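PDB 6G44: putative major capsid protein from Cafeteriavirus-dependent mavirus, which probably builds the icosahedral shell of the virophage, its double jelly-roll subunits associating in threes as capsid building blocks. Local coordinates for residues Ile286-Gly297 / Glu471-Ser482; Tyr438-Lys446 / Thr493-Leu501. All blocks are in the same frame, centred on the assembly; numbering follows the deposited sequence. Where two conformers were deposited one is given.

Interaction 1: Ile286-Gly297 / Glu471-Ser482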
# COMPACT_ATOMS: atom_id res chain seq x y z
N ILE C 286 15.79 25.55 -20.38
CA ILE C 286 15.16 24.43 -19.65
C ILE C 286 14.55 25.02 -18.38
O ILE C 286 15.18 25.82 -17.69
CB ILE C 286 16.17 23.31 -19.31
CG1 ILE C 286 16.86 22.80 -20.59
CG2 ILE C 286 15.46 22.16 -18.60
CD1 ILE C 286 18.09 21.97 -20.33
N ILE C 287 13.35 24.57 -18.06
CA ILE C 287 12.57 25.07 -16.89
C ILE C 287 12.48 23.97 -15.81
O ILE C 287 12.25 22.79 -16.13
CB ILE C 287 11.16 25.46 -17.34
CG1 ILE C 287 11.25 26.57 -18.40
CG2 ILE C 287 10.31 25.89 -16.15
CD1 ILE C 287 9.95 26.94 -19.07
N TYR C 288 12.73 24.34 -14.55
CA TYR C 288 12.67 23.42 -13.38
C TYR C 288 11.68 23.98 -12.37
O TYR C 288 11.69 25.16 -12.05
CB TYR C 288 14.02 23.29 -12.69
CG TYR C 288 15.10 22.77 -13.60
CD1 TYR C 288 15.72 23.63 -14.50
CD2 TYR C 288 15.50 21.44 -13.58
CE1 TYR C 288 16.69 23.16 -15.37
CE2 TYR C 288 16.47 20.95 -14.46
CZ TYR C 288 17.03 21.84 -15.36
OH TYR C 288 17.99 21.39 -16.23
N ASN C 289 10.84 23.08 -11.85
CA ASN C 289 9.92 23.42 -10.77
C ASN C 289 10.73 23.40 -9.46
O ASN C 289 11.31 22.38 -9.11
CB ASN C 289 8.79 22.36 -10.74
CG ASN C 289 7.57 22.83 -9.98
OD1 ASN C 289 7.59 23.83 -9.31
ND2 ASN C 289 6.46 22.13 -10.17
N THR C 290 10.82 24.55 -8.79
CA THR C 290 11.66 24.71 -7.61
C THR C 290 10.90 25.53 -6.57
O THR C 290 11.22 26.70 -6.33
CB THR C 290 13.02 25.38 -7.97
OG1 THR C 290 12.77 26.62 -8.63
CG2 THR C 290 13.82 24.47 -8.86
N PRO C 291 9.90 24.91 -5.91
CA PRO C 291 9.06 25.64 -4.94
C PRO C 291 9.84 26.39 -3.89
O PRO C 291 10.87 25.92 -3.44
CB PRO C 291 8.23 24.53 -4.29
CG PRO C 291 8.34 23.34 -5.15
CD PRO C 291 9.57 23.47 -5.99
N LEU C 292 9.33 27.57 -3.51
CA LEU C 292 9.97 28.40 -2.49
C LEU C 292 9.16 28.37 -1.19
O LEU C 292 8.01 28.79 -1.15
CB LEU C 292 10.06 29.84 -3.02
CG LEU C 292 10.77 30.84 -2.13
CD1 LEU C 292 12.24 30.46 -1.95
CD2 LEU C 292 10.63 32.21 -2.76
N ILE C 293 9.75 27.83 -0.15
CA ILE C 293 9.10 27.70 1.16
C ILE C 293 9.72 28.75 2.06
O ILE C 293 10.96 28.82 2.17
CB ILE C 293 9.30 26.30 1.77
CG1 ILE C 293 8.52 25.24 0.99
CG2 ILE C 293 8.83 26.28 3.21
CD1 ILE C 293 8.97 24.91 -0.42
N SER C 294 8.88 29.53 2.73
CA SER C 294 9.31 30.68 3.54
C SER C 294 8.53 30.73 4.83
O SER C 294 7.34 30.50 4.80
CB SER C 294 9.02 32.00 2.79
OG SER C 294 9.66 32.06 1.53
N LEU C 295 9.18 31.11 5.93
CA LEU C 295 8.48 31.44 7.16
C LEU C 295 7.93 32.85 6.98
O LEU C 295 8.69 33.81 6.78
CB LEU C 295 9.44 31.38 8.35
CG LEU C 295 8.81 31.79 9.69
CD1 LEU C 295 7.74 30.79 10.11
CD2 LEU C 295 9.91 31.90 10.72
N GLU C 296 6.62 32.97 6.99
CA GLU C 296 5.96 34.27 6.80
C GLU C 296 5.76 35.03 8.09
O GLU C 296 5.78 36.27 8.10
CB GLU C 296 4.62 34.12 6.13
CG GLU C 296 4.70 33.67 4.70
CD GLU C 296 5.32 34.69 3.76
OE1 GLU C 296 5.33 35.92 4.05
OE2 GLU C 296 5.79 34.23 2.71
N GLY C 297 5.55 34.31 9.18
CA GLY C 297 5.36 34.94 10.47
C GLY C 297 5.46 33.96 11.59
O GLY C 297 5.21 32.75 11.43
N GLU C 471 3.96 29.20 13.92
CA GLU C 471 4.66 29.53 12.69
C GLU C 471 3.70 29.36 11.53
O GLU C 471 2.93 28.37 11.48
CB GLU C 471 5.85 28.61 12.47
CG GLU C 471 6.99 28.80 13.48
CD GLU C 471 8.16 27.87 13.19
OE1 GLU C 471 7.94 26.64 13.30
OE2 GLU C 471 9.28 28.35 12.85
N VAL C 472 3.73 30.31 10.60
CA VAL C 472 2.95 30.28 9.37
C VAL C 472 3.95 30.31 8.23
O VAL C 472 4.74 31.26 8.11
CB VAL C 472 1.95 31.44 9.26
CG1 VAL C 472 1.15 31.34 7.96
CG2 VAL C 472 1.05 31.42 10.49
N PHE C 473 3.95 29.25 7.43
CA PHE C 473 4.83 29.15 6.27
C PHE C 473 4.06 29.36 5.00
O PHE C 473 2.88 29.01 4.94
CB PHE C 473 5.47 27.77 6.19
CG PHE C 473 6.35 27.45 7.35
CD1 PHE C 473 5.82 26.83 8.47
CD2 PHE C 473 7.70 27.76 7.34
CE1 PHE C 473 6.61 26.50 9.56
CE2 PHE C 473 8.50 27.46 8.46
CZ PHE C 473 7.95 26.82 9.55
N SER C 474 4.70 29.95 4.00
CA SER C 474 4.14 29.99 2.64
C SER C 474 4.89 29.01 1.76
O SER C 474 6.10 28.83 1.93
CB SER C 474 4.22 31.37 2.01
OG SER C 474 5.55 31.80 1.96
N ILE C 475 4.17 28.44 0.80
CA ILE C 475 4.76 27.62 -0.23
C ILE C 475 4.39 28.30 -1.52
O ILE C 475 3.21 28.36 -1.88
CB ILE C 475 4.26 26.16 -0.20
CG1 ILE C 475 4.59 25.54 1.17
CG2 ILE C 475 4.92 25.36 -1.32
CD1 ILE C 475 3.41 25.28 2.06
N ARG C 476 5.38 28.86 -2.23
CA ARG C 476 5.12 29.60 -3.46
C ARG C 476 5.60 28.84 -4.69
O ARG C 476 6.68 28.22 -4.67
CB ARG C 476 5.82 30.95 -3.44
CG ARG C 476 5.17 31.99 -2.55
CD ARG C 476 5.92 33.29 -2.72
NE ARG C 476 5.15 34.41 -2.19
CZ ARG C 476 5.26 34.89 -0.95
NH1 ARG C 476 4.52 35.93 -0.59
NH2 ARG C 476 6.10 34.35 -0.07
N ASP C 477 4.83 28.95 -5.76
CA ASP C 477 5.23 28.40 -7.06
C ASP C 477 6.38 29.28 -7.58
O ASP C 477 6.31 30.51 -7.58
CB ASP C 477 4.05 28.41 -8.02
CG ASP C 477 2.88 27.51 -7.55
OD1 ASP C 477 3.08 26.62 -6.71
OD2 ASP C 477 1.79 27.68 -8.06
N ASN C 478 7.45 28.61 -7.99
CA ASN C 478 8.72 29.27 -8.28
C ASN C 478 9.46 28.39 -9.27
O ASN C 478 9.55 27.17 -9.09
CB ASN C 478 9.49 29.43 -7.00
CG ASN C 478 10.77 30.19 -7.17
OD1 ASN C 478 10.75 31.34 -7.59
ND2 ASN C 478 11.88 29.58 -6.80
N LEU C 479 9.99 29.01 -10.32
CA LEU C 479 10.67 28.26 -11.37
C LEU C 479 12.11 28.70 -11.50
O LEU C 479 12.41 29.88 -11.31
CB LEU C 479 10.02 28.47 -12.71
CG LEU C 479 8.57 28.03 -12.88
CD1 LEU C 479 8.14 28.18 -14.34
CD2 LEU C 479 8.26 26.65 -12.35
N THR C 480 12.97 27.74 -11.80
CA THR C 480 14.37 27.99 -12.14
C THR C 480 14.53 27.79 -13.65
O THR C 480 14.00 26.83 -14.25
CB THR C 480 15.27 27.06 -11.32
OG1 THR C 480 15.15 27.44 -9.94
CG2 THR C 480 16.75 27.20 -11.74
N TYR C 481 15.26 28.72 -14.28
CA TYR C 481 15.48 28.72 -15.73
C TYR C 481 16.96 28.54 -16.02
O TYR C 481 17.81 29.25 -15.45
CB TYR C 481 15.01 30.04 -16.34
CG TYR C 481 13.57 30.35 -16.07
CD1 TYR C 481 13.19 31.02 -14.92
CD2 TYR C 481 12.57 29.94 -16.95
CE1 TYR C 481 11.86 31.29 -14.66
CE2 TYR C 481 11.25 30.20 -16.69
CZ TYR C 481 10.90 30.88 -15.54
OH TYR C 481 9.56 31.14 -15.32
N SER C 482 17.25 27.57 -16.88
CA SER C 482 18.61 27.28 -17.32
C SER C 482 18.74 27.73 -18.77
O SER C 482 18.13 27.12 -19.64
CB SER C 482 18.86 25.77 -17.21
OG SER C 482 20.11 25.41 -17.82
O HOH W 1 20.32 22.89 -16.41
O HOH W 2 7.03 25.68 -7.62
O HOH W 3 7.46 31.32 -0.01
O HOH W 4 9.11 33.55 -0.28
O HOH W 5 5.89 37.27 1.65
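Val472 opens the pairing of 471-482 with the antiparallel segment 286-297, whose strand is broken at Thr290 and Pro291, by facing two residues at once: Val472 O accepts from Glu296 N at 2.8 Å and, weakly, from Gly297 N, a classic beta bulge. On the next residue, Phe473, the ring takes Leu295 CD1 over one face, offset toward its rim and 4.0 Å from the centroid, a CH-pi contact. Behind the bulge the Glu296 side chain, bent at chi2 (-67°), doubles back along the strand. Glu296 OE2 receives Ser474 OG at 2.6 Å on the anti lone pair and Arg476 NH2 at 2.8 Å in a salt bridge, with carboxylate and guanidinium planes 65° apart. Water 5 joins Glu296 OE1 to Arg476 NH1, while Arg476 NE is taken by Asn330, so the guanidinium is held from several sides. Between Ser474 and Arg476, Ile475 lies alongside Ile293 and points the same way, on the sheet face that helix 123-130 meets through Ile293 and Phe473.

At Asp477 the ladder breaks. Pairing resumes at Asn478, whose O accepts from Thr290 N; with CG anti to the backbone N (chi1 -176°), Asn478 ND2 adds a side-chain bond to Thr290 O at 3.0 Å. Leu479 CD1 then packs on Ile287 CG2 at 3.6 Å, close to Leu11 of the third subunit. On the other face Thr480 OG1 hydrogen-bonds Thr290 OG1 at 2.8 Å. Tyr481 runs beside Ile287, and Ser482 OG shares water 1 with Tyr288 OH, itself hydrogen-bonded to Pro221 O. The whole is an antiparallel ladder with a classic beta bulge, keeping the same pairing on both sides of the break at Asp477, in a sheet of the double jelly-roll capsid fold.

Interaction 2: Tyr438-Lys446 / Thr493-Leu501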
# COMPACT_ATOMS: atom_id res chain seq x y z
N TYR C 438 -12.53 37.64 -5.23
CA TYR C 438 -12.15 36.68 -6.28
C TYR C 438 -10.76 36.94 -6.86
O TYR C 438 -10.22 36.06 -7.53
CB TYR C 438 -13.21 36.64 -7.39
CG TYR C 438 -13.60 38.01 -7.91
CD1 TYR C 438 -12.79 38.68 -8.82
CD2 TYR C 438 -14.78 38.64 -7.47
CE1 TYR C 438 -13.12 39.94 -9.29
CE2 TYR C 438 -15.12 39.90 -7.93
CZ TYR C 438 -14.30 40.55 -8.85
OH TYR C 438 -14.60 41.81 -9.33
N ASN C 439 -10.17 38.11 -6.61
CA ASN C 439 -8.82 38.40 -7.09
C ASN C 439 -7.71 37.71 -6.30
O ASN C 439 -6.57 37.69 -6.76
CB ASN C 439 -8.53 39.90 -7.11
CG ASN C 439 -9.42 40.65 -8.08
OD1 ASN C 439 -9.67 40.21 -9.20
ND2 ASN C 439 -9.94 41.79 -7.62
N VAL C 440 -8.02 37.21 -5.10
CA VAL C 440 -7.02 36.53 -4.29
C VAL C 440 -6.95 35.07 -4.73
O VAL C 440 -7.71 34.21 -4.26
CB VAL C 440 -7.30 36.66 -2.78
CG1 VAL C 440 -6.22 35.98 -1.97
CG2 VAL C 440 -7.38 38.12 -2.37
N MET C 441 -6.05 34.83 -5.68
CA MET C 441 -5.85 33.55 -6.34
C MET C 441 -4.36 33.21 -6.28
O MET C 441 -3.52 34.10 -6.36
CB MET C 441 -6.25 33.64 -7.80
CG MET C 441 -7.72 33.96 -8.02
SD MET C 441 -8.18 34.12 -9.75
CE MET C 441 -8.09 32.42 -10.28
N ALA C 442 -4.03 31.92 -6.18
CA ALA C 442 -2.65 31.48 -6.19
C ALA C 442 -1.93 32.05 -7.41
O ALA C 442 -2.45 31.98 -8.53
CB ALA C 442 -2.58 29.96 -6.22
N ASN C 443 -0.76 32.64 -7.16
CA ASN C 443 0.11 33.23 -8.20
C ASN C 443 -0.34 34.62 -8.68
O ASN C 443 0.25 35.18 -9.60
CB ASN C 443 0.32 32.28 -9.40
CG ASN C 443 1.02 31.02 -8.99
OD1 ASN C 443 1.88 31.07 -8.13
ND2 ASN C 443 0.63 29.88 -9.56
N ALA C 444 -1.34 35.20 -8.04
CA ALA C 444 -1.72 36.58 -8.39
C ALA C 444 -0.68 37.54 -7.84
O ALA C 444 -0.25 37.42 -6.69
CB ALA C 444 -3.07 36.92 -7.82
N ASN C 445 -0.31 38.53 -8.66
CA ASN C 445 0.58 39.59 -8.19
C ASN C 445 -0.19 40.68 -7.43
O ASN C 445 -0.07 41.87 -7.70
CB ASN C 445 1.36 40.20 -9.36
CG ASN C 445 2.48 41.10 -8.88
OD1 ASN C 445 2.93 41.01 -7.74
ND2 ASN C 445 2.92 42.00 -9.76
N LYS C 446 -0.99 40.27 -6.46
CA LYS C 446 -1.83 41.16 -5.69
C LYS C 446 -1.30 41.12 -4.27
O LYS C 446 -1.10 40.02 -3.72
CB LYS C 446 -3.27 40.66 -5.71
CG LYS C 446 -4.20 41.51 -4.84
CD LYS C 446 -5.62 40.98 -4.77
CE LYS C 446 -6.36 41.66 -3.63
NZ LYS C 446 -6.43 43.15 -3.82
N THR C 493 6.21 32.69 -10.29
CA THR C 493 5.30 32.66 -11.41
C THR C 493 4.13 33.55 -11.03
O THR C 493 3.22 33.10 -10.31
CB THR C 493 4.84 31.22 -11.71
OG1 THR C 493 4.28 30.62 -10.52
CG2 THR C 493 5.99 30.37 -12.17
N LEU C 494 4.17 34.81 -11.42
CA LEU C 494 3.16 35.81 -11.05
C LEU C 494 2.43 36.38 -12.26
O LEU C 494 3.05 36.64 -13.31
CB LEU C 494 3.80 36.94 -10.25
CG LEU C 494 4.49 36.55 -8.95
CD1 LEU C 494 5.16 37.76 -8.32
CD2 LEU C 494 3.52 35.89 -7.99
N TYR C 495 1.13 36.60 -12.10
CA TYR C 495 0.24 37.07 -13.14
C TYR C 495 -0.78 38.02 -12.53
O TYR C 495 -1.00 38.01 -11.32
CB TYR C 495 -0.48 35.89 -13.83
CG TYR C 495 0.50 34.84 -14.26
CD1 TYR C 495 1.14 34.90 -15.50
CD2 TYR C 495 0.86 33.83 -13.38
CE1 TYR C 495 2.10 33.94 -15.83
CE2 TYR C 495 1.82 32.90 -13.69
CZ TYR C 495 2.43 32.95 -14.90
OH TYR C 495 3.37 31.96 -15.16
N THR C 496 -1.42 38.83 -13.36
CA THR C 496 -2.46 39.69 -12.84
C THR C 496 -3.69 38.86 -12.49
O THR C 496 -3.95 37.83 -13.14
CB THR C 496 -2.89 40.78 -13.84
OG1 THR C 496 -3.49 40.17 -14.98
CG2 THR C 496 -1.69 41.64 -14.26
N PRO C 497 -4.49 39.33 -11.51
CA PRO C 497 -5.75 38.64 -11.28
C PRO C 497 -6.60 38.51 -12.55
O PRO C 497 -7.18 37.46 -12.81
CB PRO C 497 -6.44 39.51 -10.22
CG PRO C 497 -5.33 40.16 -9.48
CD PRO C 497 -4.21 40.33 -10.47
N ASP C 498 -6.63 39.57 -13.37
CA ASP C 498 -7.39 39.50 -14.60
C ASP C 498 -6.89 38.39 -15.53
O ASP C 498 -7.70 37.70 -16.13
CB ASP C 498 -7.41 40.85 -15.33
CG ASP C 498 -8.29 41.88 -14.63
OD1 ASP C 498 -9.12 41.53 -13.76
OD2 ASP C 498 -8.12 43.08 -14.97
N GLN C 499 -5.58 38.19 -15.66
CA GLN C 499 -5.11 37.10 -16.50
C GLN C 499 -5.53 35.75 -15.96
O GLN C 499 -5.92 34.88 -16.72
CB GLN C 499 -3.60 37.09 -16.71
CG GLN C 499 -3.26 36.08 -17.78
CD GLN C 499 -1.80 35.81 -17.97
OE1 GLN C 499 -1.42 34.67 -18.26
NE2 GLN C 499 -0.97 36.84 -17.84
N LEU C 500 -5.47 35.58 -14.64
CA LEU C 500 -5.85 34.31 -14.05
C LEU C 500 -7.35 34.07 -14.16
O LEU C 500 -7.76 32.99 -14.58
CB LEU C 500 -5.39 34.25 -12.60
CG LEU C 500 -3.87 34.35 -12.42
CD1 LEU C 500 -3.53 34.32 -10.94
CD2 LEU C 500 -3.13 33.27 -13.18
N LEU C 501 -8.15 35.10 -13.90
CA LEU C 501 -9.62 35.01 -13.99
C LEU C 501 -10.09 34.55 -15.38
O LEU C 501 -11.09 33.85 -15.47
CB LEU C 501 -10.29 36.34 -13.63
CG LEU C 501 -10.28 36.71 -12.14
CD1 LEU C 501 -10.54 38.19 -11.95
CD2 LEU C 501 -11.31 35.89 -11.37
O HOH W 6 -10.23 41.82 -11.21
O HOH W 7 4.49 32.50 -7.51
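Asn443 and Asn445 tie the loop 438-446 to 493-501 through a single bridge, Ala444 with Tyr495, built on the exit of a type II beta turn (Met441 to Ala444) and lying just before a short helix. Tyr495 N reaches Asn443 O at 3.0 Å, nearly in line with the carbonyl, and Asn445 N returns a bond of 2.8 Å to Tyr495 O.

Beyond this bridge the helix 497-501 lays its apolar side against the loop. Leu500 CD1 packs against the turn, 3.5 Å from Ala442 O and near Ala444, while Leu500 CB meets Met441 SD at 4.0 Å as the two side chains slide past each other in opposite directions. Leu501 splits its branches: CD2 touches Met441 SD, and CD1 goes to Asn439 OD1 and the Tyr438 ring. Pro497 crosses Asn439 at about a right angle, CB to OD1.

Further out, Thr496 is the N-cap, its OG1 accepting from Gln499 N and thereby fixing the first turn of the helix. Ala442 O accepts from Ser33 OG of the second subunit, so the beta turn is also fastened to a neighbouring copy of the protein. At the outer end water 6 donates both its protons, to Asn439 OD1 at 2.6 Å and to Asp498 OD1 at 2.8 Å.

Interaction 1 is the more central of the two, a long ladder whose centre is about 15 Å from the centre of the chain, with no exposed residue among those touching; the centre of interaction 2 lies about 28 Å from the same point, and exposed residues take part in it. The first relies on repeated backbone bonds and a charged network, the second on one bridge and mostly apolar side chains. They meet where strand 464-482 breaks: Asp477 OD2 probably hydrogen-bonds Asn443 ND2 at 2.9 Å, and Thr493 packs on Asp477 and Leu479. Both contacts also touch the second and third subunits, which places them along the trimer interface.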